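Local coordinates for hypothetical UPF0271 protein TTHB195 (Thermus thermophilus, PDB 2DFA) that probably catalyses, as subunit A of the PxpA-PxpB-PxpC 5-oxoprolinase complex, the ATP-driven cleavage of 5-oxoproline to L-glutamate, at residues Y18-E23 / N228-A233; G43-A48 / G92-F97; A85-Q90 / A129-A134; K117-R122 / V142-T147; M199-K204 / A243-R248. All coordinates share one frame; numbering follows the deposited sequence. Where two conformers were deposited one is given.

Interaction 1 of 5, residues Y18-E23 / N228-A233; sequences YGHDRE and NAPEVA
E23 and P230 bring their CA atoms to 6.0 Å where the short helix 21-24 meets the first turn of helix 229-241, two helices on the outside of the curled parallel sheet of this LamB/PxpA alpha/beta fold. N228 holds the N-cap position of the longer helix, which places P230 in its opening turn. There a proline costs little, because a backbone N-H so near the start has no helical carbonyl to serve. The pyrrolidine ring is the wedge of the contact. Its CG pushes in between two methylenes, 3.9 Å from E23 CB and 4.0 Å from H20 CB, and P230 CB also lies beside E23 CB. The H20 side chain crosses the proline at about a right angle and offers it CB more than the imidazole, which it meets obliquely. The E23 chain bends at chi2 (64°), so its carboxylate turns away from P230, back over its own segment. There OE2 has a long, purely electrostatic pairing with R22. Behind the wedge I24 continues the apolar patch against A229, P230 and A233, so this surface contact merges with a more enclosed one. The folded-back carboxylate also leaves E23 OE1 in the plane of the H20 imidazole, at the edge of the ring.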
# COMPACT_ATOMS: atom_id res chain seq x y z
N TYR A 18 17.22 -0.69 -5.35
CA TYR A 18 16.99 -0.96 -6.77
C TYR A 18 17.87 -0.09 -7.67
O TYR A 18 18.09 1.09 -7.40
CB TYR A 18 15.52 -0.71 -7.12
CG TYR A 18 15.12 -1.24 -8.48
CD1 TYR A 18 14.67 -2.55 -8.63
CD2 TYR A 18 15.22 -0.44 -9.62
CE1 TYR A 18 14.33 -3.06 -9.89
CE2 TYR A 18 14.88 -0.93 -10.88
CZ TYR A 18 14.43 -2.24 -11.00
OH TYR A 18 14.10 -2.74 -12.24
N GLY A 19 18.36 -0.69 -8.75
CA GLY A 19 19.20 0.04 -9.69
C GLY A 19 20.65 0.21 -9.28
O GLY A 19 21.13 -0.46 -8.38
N HIS A 20 21.34 1.12 -9.97
CA HIS A 20 22.75 1.40 -9.69
C HIS A 20 22.97 2.90 -9.73
O HIS A 20 23.87 3.39 -10.44
CB HIS A 20 23.65 0.73 -10.73
CG HIS A 20 23.42 -0.74 -10.89
ND1 HIS A 20 22.43 -1.25 -11.70
CD2 HIS A 20 24.03 -1.80 -10.33
CE1 HIS A 20 22.45 -2.57 -11.64
NE2 HIS A 20 23.41 -2.93 -10.81
N ASP A 21 22.16 3.65 -8.99
CA ASP A 21 22.26 5.10 -8.96
C ASP A 21 23.69 5.60 -8.75
O ASP A 21 24.14 6.53 -9.42
CB ASP A 21 21.36 5.67 -7.86
CG ASP A 21 19.87 5.43 -8.12
OD1 ASP A 21 19.52 4.77 -9.12
OD2 ASP A 21 19.05 5.89 -7.30
N ARG A 22 24.41 4.99 -7.81
CA ARG A 22 25.78 5.39 -7.51
C ARG A 22 26.70 5.31 -8.73
O ARG A 22 27.57 6.16 -8.92
CB ARG A 22 26.35 4.51 -6.40
CG ARG A 22 25.60 4.62 -5.08
CD ARG A 22 25.68 3.31 -4.32
NE ARG A 22 25.11 2.21 -5.11
CZ ARG A 22 25.09 0.94 -4.73
NH1 ARG A 22 25.60 0.59 -3.56
NH2 ARG A 22 24.55 0.02 -5.51
N GLU A 23 26.50 4.29 -9.56
CA GLU A 23 27.32 4.10 -10.75
C GLU A 23 26.84 4.92 -11.95
O GLU A 23 27.65 5.36 -12.77
CB GLU A 23 27.35 2.62 -11.14
CG GLU A 23 27.95 1.70 -10.09
CD GLU A 23 27.15 1.67 -8.79
OE1 GLU A 23 25.93 1.41 -8.85
OE2 GLU A 23 27.76 1.90 -7.72
N ASN A 228 23.57 -4.11 -16.88
CA ASN A 228 24.91 -3.62 -17.17
C ASN A 228 24.80 -2.18 -17.65
O ASN A 228 25.67 -1.67 -18.35
CB ASN A 228 25.56 -4.47 -18.26
CG ASN A 228 24.88 -4.32 -19.61
OD1 ASN A 228 23.69 -4.58 -19.74
ND2 ASN A 228 25.64 -3.88 -20.61
N ALA A 229 23.71 -1.53 -17.25
CA ALA A 229 23.45 -0.14 -17.62
C ALA A 229 24.68 0.74 -17.42
O ALA A 229 24.99 1.59 -18.26
CB ALA A 229 22.28 0.40 -16.80
N PRO A 230 25.39 0.58 -16.29
CA PRO A 230 26.58 1.41 -16.07
C PRO A 230 27.58 1.30 -17.22
O PRO A 230 28.14 2.30 -17.66
CB PRO A 230 27.14 0.86 -14.76
CG PRO A 230 25.90 0.46 -14.02
CD PRO A 230 25.10 -0.24 -15.10
N GLU A 231 27.79 0.08 -17.71
CA GLU A 231 28.71 -0.15 -18.82
C GLU A 231 28.25 0.58 -20.08
O GLU A 231 29.05 1.24 -20.75
CB GLU A 231 28.83 -1.65 -19.12
CG GLU A 231 29.72 -2.40 -18.15
CD GLU A 231 29.72 -3.90 -18.41
OE1 GLU A 231 30.03 -4.31 -19.55
OE2 GLU A 231 29.42 -4.67 -17.47
N VAL A 232 26.97 0.46 -20.40
CA VAL A 232 26.42 1.11 -21.58
C VAL A 232 26.53 2.62 -21.42
O VAL A 232 27.01 3.31 -22.33
CB VAL A 232 24.93 0.75 -21.78
CG1 VAL A 232 24.40 1.41 -23.04
CG2 VAL A 232 24.77 -0.76 -21.86
N ALA A 233 26.10 3.13 -20.27
CA ALA A 233 26.16 4.56 -20.00
C ALA A 233 27.60 5.06 -20.12
O ALA A 233 27.86 6.13 -20.68
CB ALA A 233 25.61 4.85 -18.61

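Interaction 2 of 5, residues G43-A48 / G92-F97; sequences GRILEA and GALSAF
On the helix that sends L94 and F97 against I45 and L46, the carbonyl oxygen of G92 accepts two bonds from the same face of its plane. S95 OG lies 2.6 Å from G92 O, and the backbone N of A96 also donates to it. S95 has a second conformer, so the hydroxyl's share of this grip may not be permanent. The contact itself is apolar. The two short helix segments run 10.0 Å apart at closest approach, their N-to-C directions 50° apart, and F97 reaches across to both I45 and L46. I45 lies over a face of its ring, with CG2 3.4 Å from F97 CD2, a snug fit. Having CG2 anti to the backbone N (chi1 -69°, CG1 beside that N) is what turns this methyl to the phenyl ring. L46 comes to the same side of the ring but nearer its CD1-CE1 rim, its CB 3.7 Å from F97 CE1 and its CD1 near F97 CD1. The methyl of I45 serves twice, since CG2 also touches L94 CD1 at 3.7 Å. An alanine at F97 takes away the ring on which I45 CG2 and L46 CB rest, and would probably leave a gap between the two helices. Helix 42-54 adds V49 to both L94 and F97, strand 30-34 supplies L33 beneath L94, and Y89 of the third subunit packs on I45 and F97.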
# COMPACT_ATOMS: atom_id res chain seq x y z
N GLY A 43 12.42 8.27 1.92
CA GLY A 43 13.83 8.27 2.27
C GLY A 43 14.73 8.03 1.07
O GLY A 43 15.81 8.63 0.97
N ARG A 44 14.30 7.17 0.16
CA ARG A 44 15.06 6.87 -1.05
C ARG A 44 15.05 8.05 -2.02
O ARG A 44 16.01 8.26 -2.76
CB ARG A 44 14.50 5.63 -1.73
CG ARG A 44 14.68 4.37 -0.91
CD ARG A 44 16.16 4.03 -0.71
NE ARG A 44 16.32 2.68 -0.15
CZ ARG A 44 17.48 2.02 -0.07
NH1 ARG A 44 18.60 2.58 -0.52
NH2 ARG A 44 17.50 0.80 0.44
N ILE A 45 13.96 8.81 -2.02
CA ILE A 45 13.89 9.98 -2.88
C ILE A 45 14.91 10.99 -2.37
O ILE A 45 15.71 11.53 -3.14
CB ILE A 45 12.48 10.63 -2.85
CG1 ILE A 45 11.46 9.69 -3.53
CG2 ILE A 45 12.51 11.99 -3.55
CD1 ILE A 45 10.03 10.22 -3.52
N LEU A 46 14.88 11.24 -1.07
CA LEU A 46 15.80 12.17 -0.44
C LEU A 46 17.24 11.78 -0.74
O LEU A 46 18.08 12.63 -1.05
CB LEU A 46 15.57 12.21 1.07
CG LEU A 46 16.50 13.13 1.86
CD1 LEU A 46 16.39 14.55 1.32
CD2 LEU A 46 16.13 13.09 3.33
N GLU A 47 17.52 10.48 -0.65
CA GLU A 47 18.85 9.95 -0.92
C GLU A 47 19.28 10.20 -2.37
O GLU A 47 20.42 10.61 -2.63
CB GLU A 47 18.87 8.44 -0.63
CG GLU A 47 20.13 7.72 -1.10
CD GLU A 47 20.07 6.23 -0.84
OE1 GLU A 47 19.17 5.55 -1.40
OE2 GLU A 47 20.92 5.73 -0.08
N ALA A 48 18.37 9.95 -3.31
CA ALA A 48 18.64 10.14 -4.73
C ALA A 48 18.86 11.60 -5.07
O ALA A 48 19.71 11.93 -5.90
CB ALA A 48 17.49 9.56 -5.58
N GLY A 92 4.55 17.08 -7.11
CA GLY A 92 4.63 17.88 -5.90
C GLY A 92 5.50 17.27 -4.82
O GLY A 92 6.33 17.96 -4.20
N ALA A 93 5.33 15.96 -4.59
CA ALA A 93 6.12 15.27 -3.57
C ALA A 93 7.61 15.40 -3.85
O ALA A 93 8.38 15.72 -2.96
CB ALA A 93 5.72 13.80 -3.50
N LEU A 94 8.02 15.14 -5.09
CA LEU A 94 9.43 15.24 -5.45
C LEU A 94 9.94 16.67 -5.31
O LEU A 94 11.04 16.90 -4.80
CB LEU A 94 9.66 14.74 -6.89
CG LEU A 94 11.09 14.92 -7.42
CD1 LEU A 94 12.07 14.15 -6.55
CD2 LEU A 94 11.17 14.45 -8.86
N SER A 95 9.12 17.64 -5.72
CA SER A 95 9.53 19.04 -5.64
C SER A 95 9.87 19.50 -4.23
O SER A 95 10.66 20.42 -4.06
CB SER A 95 8.45 19.96 -6.22
OG SER A 95 7.34 20.07 -5.35
N ALA A 96 9.28 18.86 -3.22
CA ALA A 96 9.57 19.23 -1.84
C ALA A 96 11.02 18.90 -1.48
O ALA A 96 11.68 19.67 -0.80
CB ALA A 96 8.61 18.52 -0.87
N PHE A 97 11.50 17.75 -1.95
CA PHE A 97 12.88 17.34 -1.69
C PHE A 97 13.86 18.24 -2.44
O PHE A 97 14.93 18.57 -1.93
CB PHE A 97 13.07 15.88 -2.11
CG PHE A 97 12.36 14.91 -1.23
CD1 PHE A 97 12.89 14.54 0.00
CD2 PHE A 97 11.11 14.42 -1.58
CE1 PHE A 97 12.19 13.70 0.86
CE2 PHE A 97 10.40 13.58 -0.73
CZ PHE A 97 10.95 13.22 0.49

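Interaction 3 of 5, residues A85-Q90 / A129-A134; sequences ADVLYQ and ALAVKA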
# COMPACT_ATOMS: atom_id res chain seq x y z
N ALA A 85 -4.54 13.89 -11.35
CA ALA A 85 -4.33 13.99 -9.91
C ALA A 85 -3.09 13.22 -9.45
O ALA A 85 -2.32 13.71 -8.62
CB ALA A 85 -5.58 13.47 -9.16
N ASP A 86 -2.91 12.02 -9.98
CA ASP A 86 -1.76 11.20 -9.60
C ASP A 86 -0.44 11.85 -10.01
O ASP A 86 0.53 11.84 -9.25
CB ASP A 86 -1.87 9.81 -10.24
CG ASP A 86 -2.89 8.94 -9.53
OD1 ASP A 86 -3.53 9.44 -8.57
OD2 ASP A 86 -3.04 7.77 -9.91
N VAL A 87 -0.40 12.42 -11.22
CA VAL A 87 0.80 13.09 -11.70
C VAL A 87 1.10 14.33 -10.86
O VAL A 87 2.25 14.58 -10.49
CB VAL A 87 0.68 13.47 -13.19
CG1 VAL A 87 1.85 14.37 -13.62
CG2 VAL A 87 0.65 12.21 -14.04
N LEU A 88 0.07 15.12 -10.56
CA LEU A 88 0.27 16.32 -9.74
C LEU A 88 0.85 15.95 -8.38
O LEU A 88 1.79 16.58 -7.89
CB LEU A 88 -1.05 17.06 -9.51
CG LEU A 88 -1.38 18.24 -10.41
CD1 LEU A 88 -2.70 18.86 -9.95
CD2 LEU A 88 -0.27 19.28 -10.33
N TYR A 89 0.23 14.95 -7.75
CA TYR A 89 0.65 14.47 -6.44
C TYR A 89 2.13 14.10 -6.45
O TYR A 89 2.88 14.49 -5.56
CB TYR A 89 -0.20 13.24 -6.07
CG TYR A 89 0.08 12.67 -4.70
CD1 TYR A 89 1.22 11.90 -4.44
CD2 TYR A 89 -0.80 12.90 -3.64
CE1 TYR A 89 1.48 11.38 -3.18
CE2 TYR A 89 -0.56 12.39 -2.37
CZ TYR A 89 0.58 11.63 -2.14
OH TYR A 89 0.84 11.14 -0.89
N GLN A 90 2.53 13.34 -7.45
CA GLN A 90 3.91 12.88 -7.55
C GLN A 90 4.91 13.99 -7.82
O GLN A 90 5.96 14.06 -7.18
CB GLN A 90 4.01 11.81 -8.63
CG GLN A 90 3.30 10.51 -8.23
CD GLN A 90 3.34 9.45 -9.30
OE1 GLN A 90 4.35 8.75 -9.47
NE2 GLN A 90 2.25 9.32 -10.04
N ALA A 129 0.02 16.26 -19.50
CA ALA A 129 0.42 17.59 -19.94
C ALA A 129 -0.21 18.69 -19.08
O ALA A 129 0.47 19.61 -18.65
CB ALA A 129 0.06 17.78 -21.41
N LEU A 130 -1.52 18.58 -18.82
CA LEU A 130 -2.19 19.59 -18.01
C LEU A 130 -1.72 19.60 -16.56
O LEU A 130 -1.63 20.66 -15.95
CB LEU A 130 -3.71 19.41 -18.09
CG LEU A 130 -4.28 19.71 -19.49
CD1 LEU A 130 -5.80 19.61 -19.47
CD2 LEU A 130 -3.83 21.11 -19.93
N ALA A 131 -1.42 18.43 -16.01
CA ALA A 131 -0.94 18.35 -14.63
C ALA A 131 0.39 19.09 -14.54
O ALA A 131 0.60 19.90 -13.64
CB ALA A 131 -0.74 16.89 -14.21
N VAL A 132 1.29 18.80 -15.48
CA VAL A 132 2.59 19.46 -15.51
C VAL A 132 2.43 20.97 -15.69
O VAL A 132 3.08 21.76 -15.01
CB VAL A 132 3.47 18.92 -16.66
CG1 VAL A 132 4.74 19.77 -16.81
CG2 VAL A 132 3.83 17.47 -16.39
N LYS A 133 1.55 21.36 -16.61
CA LYS A 133 1.31 22.77 -16.88
C LYS A 133 0.72 23.50 -15.67
O LYS A 133 1.10 24.63 -15.37
CB LYS A 133 0.37 22.95 -18.08
CG LYS A 133 0.21 24.41 -18.51
CD LYS A 133 -0.77 24.56 -19.67
CE LYS A 133 -0.77 25.99 -20.22
NZ LYS A 133 -1.65 26.12 -21.40
N ALA A 134 -0.20 22.84 -14.98
CA ALA A 134 -0.84 23.42 -13.81
C ALA A 134 0.15 23.65 -12.67
O ALA A 134 0.00 24.58 -11.89
CB ALA A 134 -1.99 22.51 -13.32
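With chi1 at 171°, V87 swings CG1 to the far side of its CB from the backbone N, and this methyl meets the CB of A131 at 3.7 Å. L88 is less relaxed: its chi1 of -98° is well off a staggered value, and the twist brings the isobutyl end round to the same alanine. A131 is thus received by two consecutive side chains of helix 80-100. V87 presses on the methyl with both CB and CG1. L88 comes in from the carbonyl side, its CD2 3.5 Å from A131 O and its CG 4.1 Å from A131 CB. So small a residue lets the helices close up, L88 CA to A131 CA 5.4 Å: a close alanine-mediated packing of two helices of this alpha/beta fold. The join has no polar bond across it: A131 O meets only carbon from L88. Within segment 85-90, Q90 NE2 donates to D86 O at 3.2 Å from above the carbonyl plane, while the backbone N of Q90 reaches the same oxygen from the opposite face. Q90 NE2 also bonds G64 O, which helps fix the rotation of this buried amide. Around the contact, Y84 and I91 extend the surface of helix 80-100 against A131 and V132 respectively. Helix 122-135 is tied further on by K133 NZ to A156 O, and A100 of the third subunit packs on L88 and A134.

Interaction 4 of 5, residues K117-R122 / V142-T147; sequences KACRDR and VVLPGT
C119, T147 and L144 make this contact, with C119 giving up most surface as the last part of helix 112-120 settles on the loop that follows strand 141-143. The thiol does one half of the work. Its SG, placed beside the backbone N by a chi1 of -70°, lies alongside the leucine, 3.8 Å from L144 CD1 and 4.0 Å from L144 CB. L144 reaches it with chi1 at -108°, away from a staggered value, and its side chain also rests on F165. The second half uses the backbone of the cysteine: C119 O stands 3.8 Å from T147 CB, while the CG2 methyl of the threonine comes only loosely up to C119 CB, at 4.3 Å. The same rotamer that leaves CG2 beside C119 turns the hydroxyl to the loop. A chi1 of 64° sets OG1 between the backbone N and the carbonyl carbon, from where it donates to L144 O over 2.7 Å, in the carbonyl plane. The same OG1 accepts from E150 N, so the buried hydroxyl both staples the turn shut and caps the helix beyond it. G146, with the positive phi that suits a glycine, completes the type II turn from L144 to T147, and its N is held by E150 OE1. What results is the first link of a beta-alpha-beta crossover: strand 141-143, a tight turn, an N-capped helix 148-155, then the parallel strand 160-164, as expected of this alpha/beta fold.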
# COMPACT_ATOMS: atom_id res chain seq x y z
N LYS A 117 1.03 4.28 -22.20
CA LYS A 117 -0.39 4.61 -22.35
C LYS A 117 -0.49 6.01 -22.97
O LYS A 117 -1.34 6.27 -23.82
CB LYS A 117 -1.10 4.58 -20.99
CG LYS A 117 -2.62 4.71 -21.08
CD LYS A 117 -3.24 4.70 -19.68
CE LYS A 117 -4.76 4.78 -19.72
NZ LYS A 117 -5.38 3.63 -20.43
N ALA A 118 0.39 6.90 -22.53
CA ALA A 118 0.42 8.27 -23.04
C ALA A 118 0.76 8.32 -24.53
O ALA A 118 0.20 9.11 -25.28
CB ALA A 118 1.44 9.09 -22.26
N CYS A 119 1.69 7.47 -24.95
CA CYS A 119 2.11 7.44 -26.35
C CYS A 119 1.02 7.00 -27.33
O CYS A 119 1.13 7.28 -28.53
CB CYS A 119 3.35 6.56 -26.52
SG CYS A 119 4.85 7.25 -25.79
N ARG A 120 -0.01 6.33 -26.83
CA ARG A 120 -1.09 5.88 -27.71
C ARG A 120 -2.48 6.35 -27.30
O ARG A 120 -3.46 6.10 -28.02
CB ARG A 120 -1.08 4.35 -27.79
CG ARG A 120 -1.19 3.64 -26.46
CD ARG A 120 -1.08 2.13 -26.61
NE ARG A 120 -0.88 1.46 -25.33
CZ ARG A 120 -1.80 1.37 -24.37
NH1 ARG A 120 -3.00 1.91 -24.54
NH2 ARG A 120 -1.51 0.75 -23.23
N ASP A 121 -2.59 7.03 -26.16
CA ASP A 121 -3.88 7.50 -25.69
C ASP A 121 -3.91 9.01 -25.45
O ASP A 121 -3.31 9.51 -24.50
CB ASP A 121 -4.26 6.77 -24.39
CG ASP A 121 -5.65 7.11 -23.92
OD1 ASP A 121 -6.60 6.91 -24.71
OD2 ASP A 121 -5.81 7.56 -22.77
N ARG A 122 -4.61 9.73 -26.32
CA ARG A 122 -4.70 11.18 -26.24
C ARG A 122 -5.20 11.74 -24.91
O ARG A 122 -4.68 12.75 -24.44
CB ARG A 122 -5.56 11.74 -27.37
CG ARG A 122 -4.87 11.75 -28.73
CD ARG A 122 -5.75 12.45 -29.78
NE ARG A 122 -5.16 12.38 -31.12
CZ ARG A 122 -4.14 13.13 -31.54
NH1 ARG A 122 -3.58 14.02 -30.73
NH2 ARG A 122 -3.69 12.98 -32.77
N VAL A 142 9.39 15.56 -21.34
CA VAL A 142 10.15 14.67 -22.20
C VAL A 142 9.16 13.74 -22.89
O VAL A 142 8.34 13.10 -22.23
CB VAL A 142 11.17 13.83 -21.38
CG1 VAL A 142 11.88 12.82 -22.27
CG2 VAL A 142 12.17 14.76 -20.72
N VAL A 143 9.23 13.67 -24.22
CA VAL A 143 8.30 12.84 -24.97
C VAL A 143 8.96 12.02 -26.07
O VAL A 143 10.12 12.24 -26.41
CB VAL A 143 7.20 13.69 -25.64
CG1 VAL A 143 6.63 14.69 -24.65
CG2 VAL A 143 7.77 14.41 -26.85
N LEU A 144 8.20 11.08 -26.61
CA LEU A 144 8.66 10.25 -27.72
C LEU A 144 8.20 10.98 -28.97
O LEU A 144 7.01 11.23 -29.14
CB LEU A 144 8.03 8.86 -27.67
CG LEU A 144 8.95 7.71 -27.25
CD1 LEU A 144 8.21 6.39 -27.39
CD2 LEU A 144 10.20 7.71 -28.13
N PRO A 145 9.14 11.34 -29.85
CA PRO A 145 8.77 12.05 -31.08
C PRO A 145 7.83 11.26 -32.00
O PRO A 145 7.93 10.03 -32.09
CB PRO A 145 10.13 12.33 -31.73
CG PRO A 145 10.96 11.17 -31.27
CD PRO A 145 10.58 11.05 -29.82
N GLY A 146 6.93 11.97 -32.66
CA GLY A 146 5.99 11.35 -33.57
C GLY A 146 4.80 10.65 -32.94
O GLY A 146 4.10 9.89 -33.61
N THR A 147 4.55 10.91 -31.66
CA THR A 147 3.43 10.28 -30.96
C THR A 147 2.33 11.27 -30.61
O THR A 147 2.53 12.48 -30.66
CB THR A 147 3.91 9.61 -29.65
OG1 THR A 147 4.39 10.62 -28.75
CG2 THR A 147 5.03 8.62 -29.92

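Interaction 5 of 5, residues M199-K204 / A243-R248; sequences MVLEGK and AGVEVR
V200 and V245 meet tip to tip in the enclosed half of this contact, between helix 189-201 and the link that follows a Schellman motif at G244. That motif ends helix 229-241, and the positive phi at G244 turns the chain toward strand 246-247 of the parallel sheet. On this inner side V200 CG1 and V245 CG1 lie 3.9 Å apart. Both valines carry CG1 anti to the backbone N (chi1 179° in each), which directs these methyls at each other. L240 packs on both, and V3 of strand 2-9 and L220 of strand 219-222 close in on V200, so the pair is locked between helices and sheet. The outer half is as close but lies on the solvent side. L201 is largely open to solvent, and only the end of its side chain crosses to V245. V245 therefore divides its two methyls between the halves: CG1 faces the interior, while CG2 takes L201 CD2 at 3.8 Å.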
# COMPACT_ATOMS: atom_id res chain seq x y z
N MET A 199 23.10 9.44 -33.74
CA MET A 199 21.89 10.22 -33.48
C MET A 199 22.21 11.69 -33.23
O MET A 199 21.51 12.60 -33.65
CB MET A 199 21.19 9.63 -32.25
CG MET A 199 20.80 8.16 -32.41
SD MET A 199 20.09 7.50 -30.89
CE MET A 199 18.81 6.48 -31.63
N VAL A 200 23.29 11.92 -32.46
CA VAL A 200 23.68 13.30 -32.16
C VAL A 200 24.30 14.00 -33.39
O VAL A 200 23.84 15.03 -33.85
CB VAL A 200 24.67 13.30 -31.00
CG1 VAL A 200 25.11 14.73 -30.68
CG2 VAL A 200 24.03 12.69 -29.76
N LEU A 201 25.39 13.39 -33.89
CA LEU A 201 26.16 14.02 -34.97
C LEU A 201 25.39 14.10 -36.30
O LEU A 201 25.56 15.02 -37.09
CB LEU A 201 27.46 13.23 -35.18
CG LEU A 201 28.40 13.22 -33.97
CD1 LEU A 201 29.68 12.44 -34.25
CD2 LEU A 201 28.84 14.62 -33.55
N GLU A 202 24.55 13.07 -36.57
CA GLU A 202 23.93 13.01 -37.90
C GLU A 202 22.40 13.11 -37.85
O GLU A 202 21.73 13.29 -38.86
CB GLU A 202 24.35 11.70 -38.58
CG GLU A 202 25.82 11.70 -39.00
CD GLU A 202 26.17 10.35 -39.60
OE1 GLU A 202 25.59 9.99 -40.62
OE2 GLU A 202 27.05 9.68 -39.05
N GLY A 203 21.83 12.93 -36.64
CA GLY A 203 20.38 13.00 -36.52
C GLY A 203 19.68 11.83 -37.22
O GLY A 203 18.55 11.93 -37.70
N LYS A 204 20.40 10.70 -37.30
CA LYS A 204 19.82 9.52 -37.92
C LYS A 204 20.26 8.24 -37.21
O LYS A 204 21.27 8.18 -36.51
CB LYS A 204 20.28 9.48 -39.38
CG LYS A 204 19.52 10.46 -40.27
CD LYS A 204 20.00 10.41 -41.72
CE LYS A 204 19.13 11.26 -42.65
NZ LYS A 204 19.11 12.65 -42.18
N ALA A 243 34.39 12.42 -28.79
CA ALA A 243 33.97 12.93 -30.09
C ALA A 243 33.83 14.44 -30.06
O ALA A 243 33.59 15.07 -31.09
CB ALA A 243 32.65 12.29 -30.49
N GLY A 244 33.97 15.03 -28.88
CA GLY A 244 33.86 16.47 -28.75
C GLY A 244 32.43 16.95 -28.57
O GLY A 244 32.13 18.12 -28.84
N VAL A 245 31.55 16.06 -28.13
CA VAL A 245 30.15 16.41 -27.90
C VAL A 245 29.98 16.70 -26.41
O VAL A 245 30.40 15.90 -25.57
CB VAL A 245 29.21 15.26 -28.30
CG1 VAL A 245 27.76 15.65 -28.02
CG2 VAL A 245 29.39 14.91 -29.77
N GLU A 246 29.37 17.83 -26.09
CA GLU A 246 29.16 18.20 -24.69
C GLU A 246 27.90 17.55 -24.12
O GLU A 246 26.81 17.70 -24.66
CB GLU A 246 29.04 19.71 -24.54
CG GLU A 246 29.28 20.20 -23.11
CD GLU A 246 28.89 21.66 -22.91
OE1 GLU A 246 29.04 22.46 -23.86
OE2 GLU A 246 28.46 22.00 -21.79
N VAL A 247 28.07 16.82 -23.02
CA VAL A 247 26.94 16.17 -22.36
C VAL A 247 26.46 17.11 -21.27
O VAL A 247 27.12 17.28 -20.24
CB VAL A 247 27.36 14.82 -21.73
CG1 VAL A 247 26.16 14.19 -21.02
CG2 VAL A 247 27.89 13.89 -22.80
N ARG A 248 25.31 17.74 -21.49
CA ARG A 248 24.77 18.66 -20.50
C ARG A 248 23.25 18.67 -20.49
O ARG A 248 22.60 18.41 -21.50
CB ARG A 248 25.29 20.08 -20.74
CG ARG A 248 24.85 20.69 -22.06
CD ARG A 248 25.37 22.12 -22.18
NE ARG A 248 24.89 22.96 -21.09
CZ ARG A 248 25.18 24.25 -20.96
NH1 ARG A 248 25.95 24.86 -21.85
NH2 ARG A 248 24.71 24.94 -19.92

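How the interactions relate
Along the chain, interaction 1 spans interactions 2, 3 and 4 and alternates with interaction 5, so residues near both ends of the sequence are brought together. Interactions 2 and 3 interlock through helix 80-100, their centres about 16 Å apart, and both touch the third subunit: this helix serves the fold and the assembly at once. Interaction 3 alternates with interaction 4, also about 16 Å away centre to centre, through the consecutive helices 112-120 and 122-135. Interactions 4 and 5 reach the same parallel sheet, with centres about 24 Å apart. Interactions 3 and 5, about 32 Å apart, lie on opposite sides of the chain's centre, so the contacts spread over both sides of the fold.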